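Long-range contacts in B12-binding domain-containing protein (Kitasatospora setae, PDB 6WTE), which probably transfers a methyl group from S-adenosylmethionine to its substrate by way of bound cobalamin, as a non-radical member of the radical SAM methylases with a [4Fe-4S] cluster: residues A[126-132]-A[187-192]; A[195-199]-A[254-259]; A[222-228]-A[241-247]. One frame throughout, in Å; residues are numbered along the deposited sequence. Where two conformers were deposited one is given.

Interaction 1 (A[126-132]-A[187-192])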
loop_
_atom_site.group_PDB
_atom_site.type_symbol
_atom_site.label_atom_id
_atom_site.label_comp_id
_atom_site.label_asym_id
_atom_site.label_seq_id
_atom_site.Cartn_x
_atom_site.Cartn_y
_atom_site.Cartn_z
ATOM N N LYS A 126 8.651 4.670 -11.517
ATOM C CA LYS A 126 8.856 4.354 -10.108
ATOM C C LYS A 126 8.528 5.596 -9.287
ATOM O O LYS A 126 9.121 6.658 -9.502
ATOM C CB LYS A 126 10.297 3.900 -9.867
ATOM C CG LYS A 126 10.620 3.522 -8.442
ATOM C CD LYS A 126 12.119 3.224 -8.298
ATOM C CE LYS A 126 12.453 2.729 -6.882
ATOM N NZ LYS A 126 12.187 1.281 -6.674
ATOM N N GLY A 127 7.574 5.473 -8.365
ATOM C CA GLY A 127 7.168 6.596 -7.549
ATOM C C GLY A 127 6.011 7.369 -8.159
ATOM O O GLY A 127 5.355 6.903 -9.095
ATOM N N PRO A 128 5.747 8.575 -7.644
ATOM C CA PRO A 128 4.616 9.368 -8.155
ATOM C C PRO A 128 4.728 9.574 -9.659
ATOM O O PRO A 128 5.800 9.875 -10.186
ATOM C CB PRO A 128 4.740 10.697 -7.400
ATOM C CG PRO A 128 5.525 10.361 -6.161
ATOM C CD PRO A 128 6.468 9.256 -6.553
ATOM N N GLY A 129 3.605 9.434 -10.351
ATOM C CA GLY A 129 3.692 9.388 -11.798
ATOM C C GLY A 129 3.136 10.573 -12.565
ATOM O O GLY A 129 3.341 10.655 -13.779
ATOM N N GLU A 130 2.473 11.512 -11.882
ATOM C CA GLU A 130 1.676 12.515 -12.586
ATOM C C GLU A 130 2.523 13.400 -13.500
ATOM O O GLU A 130 2.089 13.749 -14.604
ATOM C CB GLU A 130 0.894 13.371 -11.585
ATOM C CG GLU A 130 1.731 13.988 -10.466
ATOM C CD GLU A 130 1.722 13.151 -9.207
ATOM O OE1 GLU A 130 1.685 11.911 -9.324
ATOM O OE2 GLU A 130 1.729 13.734 -8.097
ATOM N N LYS A 131 3.740 13.758 -13.081
ATOM C CA LYS A 131 4.540 14.649 -13.918
ATOM C C LYS A 131 5.242 13.887 -15.034
ATOM O O LYS A 131 5.225 14.315 -16.196
ATOM C CB LYS A 131 5.540 15.421 -13.057
ATOM C CG LYS A 131 4.845 16.436 -12.153
ATOM C CD LYS A 131 5.816 17.401 -11.497
ATOM C CE LYS A 131 5.100 18.268 -10.461
ATOM N NZ LYS A 131 3.840 18.868 -10.978
ATOM N N ILE A 132 5.855 12.748 -14.698
ATOM C CA ILE A 132 6.521 11.920 -15.703
ATOM C C ILE A 132 5.525 11.471 -16.765
ATOM O O ILE A 132 5.831 11.464 -17.963
ATOM C CB ILE A 132 7.203 10.717 -15.026
ATOM C CG1 ILE A 132 8.296 11.200 -14.072
ATOM C CG2 ILE A 132 7.758 9.733 -16.086
ATOM C CD1 ILE A 132 8.882 10.115 -13.188
ATOM N N ARG A 187 12.158 11.894 -4.691
ATOM C CA ARG A 187 11.040 11.885 -5.636
ATOM C C ARG A 187 10.063 13.037 -5.432
ATOM O O ARG A 187 8.971 13.026 -6.024
ATOM C CB ARG A 187 10.286 10.540 -5.608
ATOM C CG ARG A 187 11.228 9.341 -5.739
ATOM C CD ARG A 187 10.500 8.025 -6.051
ATOM N NE ARG A 187 11.270 6.914 -5.510
ATOM C CZ ARG A 187 12.377 6.431 -6.068
ATOM N NH1 ARG A 187 12.825 6.941 -7.210
ATOM N NH2 ARG A 187 13.037 5.440 -5.483
ATOM N N VAL A 188 10.435 14.055 -4.649
ATOM C CA VAL A 188 9.545 15.196 -4.439
ATOM C C VAL A 188 9.225 15.886 -5.763
ATOM O O VAL A 188 8.093 16.338 -5.984
ATOM C CB VAL A 188 10.161 16.175 -3.421
ATOM C CG1 VAL A 188 9.311 17.435 -3.303
ATOM C CG2 VAL A 188 10.301 15.501 -2.067
ATOM N N TRP A 189 10.209 15.970 -6.671
ATOM C CA TRP A 189 9.980 16.633 -7.952
ATOM C C TRP A 189 8.916 15.931 -8.781
ATOM O O TRP A 189 8.356 16.542 -9.701
ATOM C CB TRP A 189 11.285 16.727 -8.759
ATOM C CG TRP A 189 11.813 15.414 -9.288
ATOM C CD1 TRP A 189 12.721 14.591 -8.684
ATOM C CD2 TRP A 189 11.474 14.788 -10.534
ATOM N NE1 TRP A 189 12.964 13.488 -9.473
ATOM C CE2 TRP A 189 12.207 13.587 -10.612
ATOM C CE3 TRP A 189 10.616 15.125 -11.586
ATOM C CZ2 TRP A 189 12.111 12.723 -11.701
ATOM C CZ3 TRP A 189 10.522 14.262 -12.669
ATOM C CH2 TRP A 189 11.263 13.077 -12.717
ATOM N N GLN A 190 8.630 14.664 -8.488
ATOM C CA GLN A 190 7.640 13.906 -9.242
ATOM C C GLN A 190 6.213 14.194 -8.794
ATOM O O GLN A 190 5.274 13.819 -9.504
ATOM C CB GLN A 190 7.923 12.405 -9.115
ATOM C CG GLN A 190 9.336 12.000 -9.580
ATOM C CD GLN A 190 9.649 10.531 -9.367
ATOM O OE1 GLN A 190 10.807 10.159 -9.148
ATOM N NE2 GLN A 190 8.629 9.681 -9.457
ATOM N N VAL A 191 6.041 14.855 -7.646
ATOM C CA VAL A 191 4.739 15.028 -7.009
ATOM C C VAL A 191 4.098 16.330 -7.477
ATOM O O VAL A 191 4.734 17.390 -7.448
ATOM C CB VAL A 191 4.887 15.025 -5.476
ATOM C CG1 VAL A 191 3.544 15.278 -4.815
ATOM C CG2 VAL A 191 5.480 13.710 -5.003
ATOM N N ASP A 192 2.829 16.257 -7.876
ATOM C CA ASP A 192 2.021 17.455 -8.096
ATOM C C ASP A 192 1.546 17.941 -6.733
ATOM O O ASP A 192 0.578 17.422 -6.173
ATOM C CB ASP A 192 0.856 17.153 -9.034
ATOM C CG ASP A 192 -0.067 18.344 -9.248
ATOM O OD1 ASP A 192 0.165 19.442 -8.686
ATOM O OD2 ASP A 192 -1.047 18.170 -10.001
HETATM O O HOH W 1 11.499 7.750 -9.883
HETATM O O HOH W 2 5.795 12.226 -11.784
HETATM O O HOH W 3 1.731 21.109 -10.082
#
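The carboxamide of Q190 reaches into the turn that leads to helix 130-141 and spends both N-H groups of its NE2 there, one on K126 O at 3.1 Å and one on P128 O at 2.9 Å. Both acceptors lie close to the amide plane, and the P128 oxygen receives its bond on a lone pair. With CG beside the backbone N (chi1 -57°) and the chain extended beyond it, the amide is carried past P128; glutamine suits the place because one flat group can serve two backbone carbonyls. Packing is tight here. The ring of P128 sets its CG 3.5 Å from V191 CG2, while I132 reaches the far end of the W189 indole through CG1 and CD1. G127, with a backbone shape that calls for glycine, passes close by the CD of R187. A buried water knits P128 O, I132 N and Q190 O together. K126 lays its CD over one face of the R187 guanidinium; K126 NZ pairs with D238, and R187 with E185 and the carbonyls of G182 and D238, which probably offsets the like charges. E130 bends at chi2 (-95°) and takes the N-H of D192 on OE2 at 2.8 Å, an almost straight bond on the anti side of the carboxylate; its OE1 is hydrogen-bonded to the cobalamin, as is the backbone N of G129.

The partly exposed K131 side is looser. Its aliphatic chain runs past the carbonyls of W189 and V191, and NZ stays 4.4 Å from D192 OD1, too far for a salt bridge, with a water between them that NZ holds only weakly. D192 is fixed instead by S195 OG on OD2 and the N-H of L194 on OD1. The chemistry implies a cobalamin-binding turn held in part by one amide, and a carboxylate that joins the cofactor to the 187-192 backbone.

Interaction 2 (A[195-199]-A[254-259])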
loop_
_atom_site.group_PDB
_atom_site.type_symbol
_atom_site.label_atom_id
_atom_site.label_comp_id
_atom_site.label_asym_id
_atom_site.label_seq_id
_atom_site.Cartn_x
_atom_site.Cartn_y
_atom_site.Cartn_z
ATOM N N SER A 195 -2.191 20.840 -7.379
ATOM C CA SER A 195 -3.546 20.692 -7.889
ATOM C C SER A 195 -4.469 20.043 -6.869
ATOM O O SER A 195 -4.043 19.272 -6.003
ATOM C CB SER A 195 -3.563 19.848 -9.164
ATOM O OG SER A 195 -2.583 20.280 -10.088
ATOM N N VAL A 196 -5.753 20.363 -6.992
ATOM C CA VAL A 196 -6.808 19.563 -6.383
ATOM C C VAL A 196 -7.047 18.368 -7.294
ATOM O O VAL A 196 -7.314 18.532 -8.488
ATOM C CB VAL A 196 -8.091 20.386 -6.199
ATOM C CG1 VAL A 196 -9.226 19.499 -5.716
ATOM C CG2 VAL A 196 -7.851 21.549 -5.245
ATOM N N TYR A 197 -6.939 17.163 -6.747
ATOM C CA TYR A 197 -7.190 15.971 -7.547
ATOM C C TYR A 197 -8.697 15.814 -7.710
ATOM O O TYR A 197 -9.431 15.779 -6.718
ATOM C CB TYR A 197 -6.566 14.736 -6.898
ATOM C CG TYR A 197 -5.091 14.875 -6.550
ATOM C CD1 TYR A 197 -4.236 15.690 -7.296
ATOM C CD2 TYR A 197 -4.559 14.199 -5.461
ATOM C CE1 TYR A 197 -2.893 15.820 -6.956
ATOM C CE2 TYR A 197 -3.227 14.312 -5.129
ATOM C CZ TYR A 197 -2.399 15.127 -5.870
ATOM O OH TYR A 197 -1.068 15.233 -5.510
ATOM N N ARG A 198 -9.168 15.777 -8.953
ATOM C CA ARG A 198 -10.604 15.739 -9.198
ATOM C C ARG A 198 -11.130 14.333 -8.930
ATOM O O ARG A 198 -10.624 13.350 -9.483
ATOM C CB ARG A 198 -10.919 16.213 -10.616
ATOM C CG ARG A 198 -10.678 17.717 -10.779
ATOM C CD ARG A 198 -11.117 18.261 -12.130
ATOM N NE ARG A 198 -10.243 17.820 -13.212
ATOM C CZ ARG A 198 -9.143 18.459 -13.603
ATOM N NH1 ARG A 198 -8.771 19.584 -13.004
ATOM N NH2 ARG A 198 -8.417 17.972 -14.602
ATOM N N ARG A 199 -12.118 14.240 -8.045
ATOM C CA ARG A 199 -12.704 12.971 -7.629
ATOM C C ARG A 199 -14.150 12.972 -8.095
ATOM O O ARG A 199 -14.980 13.705 -7.550
ATOM C CB ARG A 199 -12.616 12.786 -6.114
ATOM C CG ARG A 199 -11.291 13.233 -5.506
ATOM C CD ARG A 199 -10.100 12.403 -6.028
ATOM N NE ARG A 199 -10.162 11.006 -5.603
ATOM C CZ ARG A 199 -9.904 10.590 -4.365
ATOM N NH1 ARG A 199 -9.573 11.472 -3.426
ATOM N NH2 ARG A 199 -9.982 9.298 -4.062
ATOM N N ASP A 254 -9.798 21.257 -0.096
ATOM C CA ASP A 254 -10.746 21.363 -1.210
ATOM C C ASP A 254 -11.182 19.983 -1.695
ATOM O O ASP A 254 -12.371 19.745 -1.950
ATOM C CB ASP A 254 -10.125 22.124 -2.390
ATOM C CG ASP A 254 -10.185 23.635 -2.236
ATOM O OD1 ASP A 254 -10.720 24.142 -1.226
ATOM O OD2 ASP A 254 -9.702 24.320 -3.165
ATOM N N GLU A 255 -10.221 19.068 -1.845
ATOM C CA GLU A 255 -10.531 17.718 -2.303
ATOM C C GLU A 255 -11.392 16.964 -1.296
ATOM O O GLU A 255 -12.358 16.292 -1.679
ATOM C CB GLU A 255 -9.234 16.958 -2.565
ATOM C CG GLU A 255 -9.429 15.561 -3.111
ATOM C CD GLU A 255 -8.112 14.945 -3.546
ATOM O OE1 GLU A 255 -7.155 15.715 -3.764
ATOM O OE2 GLU A 255 -8.037 13.707 -3.666
ATOM N N MET A 256 -11.040 17.047 -0.008
ATOM C CA MET A 256 -11.857 16.417 1.025
ATOM C C MET A 256 -13.262 16.992 1.033
ATOM O O MET A 256 -14.238 16.258 1.215
ATOM C CB MET A 256 -11.210 16.601 2.397
ATOM C CG MET A 256 -9.844 15.967 2.500
ATOM S SD MET A 256 -9.044 16.321 4.072
ATOM C CE MET A 256 -10.007 15.286 5.177
ATOM N N GLU A 257 -13.380 18.307 0.837
ATOM C CA GLU A 257 -14.695 18.933 0.801
ATOM C C GLU A 257 -15.497 18.428 -0.388
ATOM O O GLU A 257 -16.702 18.179 -0.270
ATOM C CB GLU A 257 -14.546 20.456 0.753
ATOM C CG GLU A 257 -15.827 21.222 1.025
ATOM C CD GLU A 257 -15.603 22.719 1.065
ATOM O OE1 GLU A 257 -14.652 23.165 1.745
ATOM O OE2 GLU A 257 -16.379 23.451 0.420
ATOM N N SER A 258 -14.835 18.249 -1.539
ATOM C CA SER A 258 -15.510 17.725 -2.723
ATOM C C SER A 258 -16.012 16.307 -2.490
ATOM O O SER A 258 -17.136 15.966 -2.879
ATOM C CB SER A 258 -14.569 17.759 -3.927
ATOM O OG SER A 258 -15.226 17.266 -5.086
ATOM N N LEU A 259 -15.194 15.466 -1.854
ATOM C CA LEU A 259 -15.647 14.130 -1.479
ATOM C C LEU A 259 -16.866 14.204 -0.565
ATOM O O LEU A 259 -17.887 13.550 -0.814
ATOM C CB LEU A 259 -14.512 13.371 -0.794
ATOM C CG LEU A 259 -13.342 12.973 -1.694
ATOM C CD1 LEU A 259 -12.214 12.341 -0.883
ATOM C CD2 LEU A 259 -13.840 12.023 -2.779
HETATM O O HOH W 4 -12.624 16.823 -6.477
#
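E255 extends from helix 249-261 against the backbone of Y197, its CG 3.6 Å from Y197 O and its carboxylate between Y197 CB and the R199 side chain. The chain is fully stretched, with CG anti to the backbone N (chi1 -177°), which brings both oxygens to the passing 195-199 loop. OE2 meets NH1 of R199 at 2.7 Å in a salt bridge made on the anti lone pair. The bond is bent, 132° at the hydrogen, and the guanidinium and carboxylate planes stand nearly perpendicular, so this is a single-point pairing and not a flat two-pronged one. OE1 lies by the CB of Y197 and takes the Y197 N-H in a weak bond of 3.3 Å.

R199 folds back at chi2 and chi3, which brings NH1 to the glutamate while its CB packs 3.6 Å from L259 CD2; that methyl also lies over one face of the guanidinium. Leucine fits because it can cover a charged group's flat face without competing for its N-H bonds. At the other end V196 sets CG2 against D254 CB at 3.7 Å, and its CG1 slides past E255 CB. A branched, compact valine fills this partly exposed edge, where D254 turns its carboxylate to R291. Between the backbone N of R199 and S258 OG a water bridges the loop to the helix.

Further partners gather round the same charges. R199 NE pairs with D23 and its NH1 also bonds S220 O of strand 219-221, while R247 meets E255 OE1 and Y20 meets OE2, so helix 20-31 joins this cluster. A buried glutamate held by two arginines, a tyrosine hydroxyl and a backbone N-H is probably kept ionised, and it ties the linking loop to helix 249-261 of the radical SAM core by charge more than by apolar packing.

Interaction 3 (A[222-228]-A[241-247]). With SF4 (iron/sulfur cluster), chain C.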
loop_
_atom_site.group_PDB
_atom_site.type_symbol
_atom_site.label_atom_id
_atom_site.label_comp_id
_atom_site.label_asym_id
_atom_site.label_seq_id
_atom_site.Cartn_x
_atom_site.Cartn_y
_atom_site.Cartn_z
ATOM N N LEU A 222 -4.910 11.963 -0.029
ATOM C CA LEU A 222 -3.472 12.082 0.125
ATOM C C LEU A 222 -3.146 13.483 0.619
ATOM O O LEU A 222 -3.670 14.467 0.089
ATOM C CB LEU A 222 -2.781 11.819 -1.212
ATOM C CG LEU A 222 -1.269 12.016 -1.217
ATOM C CD1 LEU A 222 -0.613 10.952 -0.357
ATOM C CD2 LEU A 222 -0.752 11.964 -2.652
ATOM N N THR A 223 -2.292 13.579 1.637
ATOM C CA THR A 223 -1.836 14.891 2.084
ATOM C C THR A 223 -0.368 15.148 1.788
ATOM O O THR A 223 0.026 16.307 1.617
ATOM C CB THR A 223 -2.103 15.079 3.591
ATOM O OG1 THR A 223 -1.001 14.589 4.370
ATOM C CG2 THR A 223 -3.385 14.355 4.009
ATOM N N LYS A 224 0.437 14.100 1.667
ATOM C CA LYS A 224 1.861 14.256 1.407
ATOM C C LYS A 224 2.421 12.927 0.922
ATOM O O LYS A 224 2.044 11.868 1.432
ATOM C CB LYS A 224 2.604 14.727 2.665
ATOM C CG LYS A 224 2.417 13.809 3.867
ATOM C CD LYS A 224 2.419 14.590 5.176
ATOM C CE LYS A 224 2.033 13.694 6.343
ATOM N NZ LYS A 224 1.756 14.473 7.585
ATOM N N ASN A 225 3.316 12.987 -0.052
ATOM C CA ASN A 225 3.953 11.783 -0.553
ATOM C C ASN A 225 5.285 11.548 0.152
ATOM O O ASN A 225 6.049 12.486 0.381
ATOM C CB ASN A 225 4.188 11.874 -2.059
ATOM C CG ASN A 225 4.842 10.635 -2.610
ATOM O OD1 ASN A 225 4.183 9.614 -2.795
ATOM N ND2 ASN A 225 6.152 10.700 -2.853
ATOM N N GLY A 226 5.564 10.291 0.463
ATOM C CA GLY A 226 6.891 9.857 0.852
ATOM C C GLY A 226 6.989 9.551 2.339
ATOM O O GLY A 226 6.074 9.793 3.123
ATOM N N CYS A 227 8.143 8.992 2.710
ATOM C CA CYS A 227 8.486 8.754 4.107
ATOM C C CYS A 227 9.982 8.937 4.273
ATOM O O CYS A 227 10.761 8.358 3.511
ATOM C CB CYS A 227 8.094 7.347 4.576
ATOM S SG CYS A 227 8.433 7.112 6.367
ATOM N N ALA A 228 10.374 9.714 5.277
ATOM C CA ALA A 228 11.783 10.000 5.517
ATOM C C ALA A 228 12.454 9.013 6.461
ATOM O O ALA A 228 13.670 9.108 6.658
ATOM C CB ALA A 228 11.951 11.423 6.059
ATOM N N GLY A 241 9.192 7.448 -2.064
ATOM C CA GLY A 241 10.133 8.552 -2.026
ATOM C C GLY A 241 10.572 8.762 -0.594
ATOM O O GLY A 241 9.816 8.541 0.351
ATOM N N THR A 242 11.822 9.194 -0.430
ATOM C CA THR A 242 12.462 9.303 0.876
ATOM C C THR A 242 12.302 10.670 1.524
ATOM O O THR A 242 12.835 10.877 2.619
ATOM C CB THR A 242 13.959 9.003 0.756
ATOM O OG1 THR A 242 14.560 9.964 -0.123
ATOM C CG2 THR A 242 14.184 7.607 0.196
ATOM N N ARG A 243 11.625 11.614 0.873
ATOM C CA ARG A 243 11.381 12.932 1.443
ATOM C C ARG A 243 9.928 13.314 1.190
ATOM O O ARG A 243 9.272 12.782 0.290
ATOM C CB ARG A 243 12.321 13.992 0.853
ATOM C CG ARG A 243 13.797 13.765 1.185
ATOM C CD ARG A 243 14.068 13.884 2.681
ATOM N NE ARG A 243 15.481 13.663 2.977
ATOM C CZ ARG A 243 15.987 12.513 3.417
ATOM N NH1 ARG A 243 15.192 11.472 3.631
ATOM N NH2 ARG A 243 17.291 12.407 3.652
ATOM N N TYR A 244 9.429 14.254 1.988
ATOM C CA TYR A 244 8.016 14.609 1.937
ATOM C C TYR A 244 7.754 15.589 0.802
ATOM O O TYR A 244 8.341 16.675 0.751
ATOM C CB TYR A 244 7.561 15.172 3.284
ATOM C CG TYR A 244 7.692 14.112 4.346
ATOM C CD1 TYR A 244 6.876 12.992 4.325
ATOM C CD2 TYR A 244 8.672 14.195 5.327
ATOM C CE1 TYR A 244 7.010 11.996 5.264
ATOM C CE2 TYR A 244 8.813 13.199 6.280
ATOM C CZ TYR A 244 7.981 12.098 6.234
ATOM O OH TYR A 244 8.103 11.093 7.166
ATOM N N GLY A 245 6.887 15.184 -0.121
ATOM C CA GLY A 245 6.300 16.097 -1.080
ATOM C C GLY A 245 4.944 16.508 -0.546
ATOM O O GLY A 245 3.966 15.779 -0.715
ATOM N N GLN A 246 4.888 17.648 0.143
ATOM C CA GLN A 246 3.675 18.080 0.824
ATOM C C GLN A 246 2.737 18.766 -0.157
ATOM O O GLN A 246 3.152 19.653 -0.906
ATOM C CB GLN A 246 4.016 19.043 1.962
ATOM C CG GLN A 246 4.907 18.468 3.047
ATOM C CD GLN A 246 5.260 19.494 4.107
ATOM O OE1 GLN A 246 5.034 20.691 3.927
ATOM N NE2 GLN A 246 5.822 19.031 5.217
ATOM N N ARG A 247 1.467 18.375 -0.133
ATOM C CA ARG A 247 0.479 19.052 -0.956
ATOM C C ARG A 247 0.056 20.362 -0.306
ATOM O O ARG A 247 0.070 20.507 0.924
ATOM C CB ARG A 247 -0.752 18.175 -1.173
ATOM C CG ARG A 247 -0.492 16.862 -1.879
ATOM C CD ARG A 247 -1.801 16.116 -2.064
ATOM N NE ARG A 247 -2.729 16.873 -2.907
ATOM C CZ ARG A 247 -4.032 16.626 -3.004
ATOM N NH1 ARG A 247 -4.578 15.634 -2.312
ATOM N NH2 ARG A 247 -4.790 17.371 -3.800
HETATM FE FE1 SF4 C . 8.596 3.115 8.835
HETATM FE FE2 SF4 C . 7.979 5.062 6.998
HETATM FE FE3 SF4 C . 5.972 3.791 8.306
HETATM FE FE4 SF4 C . 7.425 2.452 6.461
HETATM S S1 SF4 C . 6.059 4.229 6.068
HETATM S S2 SF4 C . 6.826 1.697 8.521
HETATM S S3 SF4 C . 9.493 3.379 6.743
HETATM S S4 SF4 C . 7.587 5.106 9.254
HETATM O O HOH W 5 8.283 12.593 -2.177
#
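One end of this small antiparallel ladder is bound to a metal: C227, whose backbone N donates to G241 O at 2.9 Å, sends its SG the other way to an iron of the [4Fe-4S] cluster at 2.2 Å. With SG anti to the backbone N (chi1 -176°) the thiolate leaves the 241-247 segment; cysteine suits the place because its sulfur binds iron while the backbone N-H, as in any residue but proline, stays in the ladder. C231 and C234 complete the three-cysteine motif of radical SAM enzymes, and E273 also binds the cluster.

The ladder itself is short. N225 and G245 form its hydrogen-bonded pair, bonded in both directions, while K224 and Q246 are the non-hydrogen-bonded pair. The positive phi of G226, and its closeness to R243 O and G241 O, suit glycine. Y244 lies alongside the backbone of G226 and C227, its CE2 3.6 Å from A228 CB, and its OH accepts a weak bond from A228 N. R247, bent at chi3 (62°), points NH1 at L222 O, 2.8 Å away, and its backbone N-H donates to T223 O.

The two-stranded ladder follows strand 219-221 in the chain and precedes helix 249-261. Helix 278-294 packs against K224 and Q246, V252 of helix 249-261 touches T223 and R247, and N225 ND2 bonds to K240 O at the end of helix 236-240.

In the fold
The loop between strand 174-175 and helix 209-214 supplies one side of both interaction 1 and interaction 2. Interactions 1 and 3 are closest, their centres 10 Å apart, with P128 CG 3.4 Å from N225 ND2, so the cobalamin turn rests against the ladder that leads to the cluster. Interaction 2 lies farther off, its centre 19 Å from that of interaction 1 and 18 Å from that of interaction 3, yet it touches both: D192 O and Y197 OH, 2.8 Å apart, and S195 O and R247 NH2, 3.0 Å apart, are probable hydrogen bonds. The side chain of E130 comes within about 3 Å of cobalamin and that of Y197 within about 6 Å, while C227 binds the cluster.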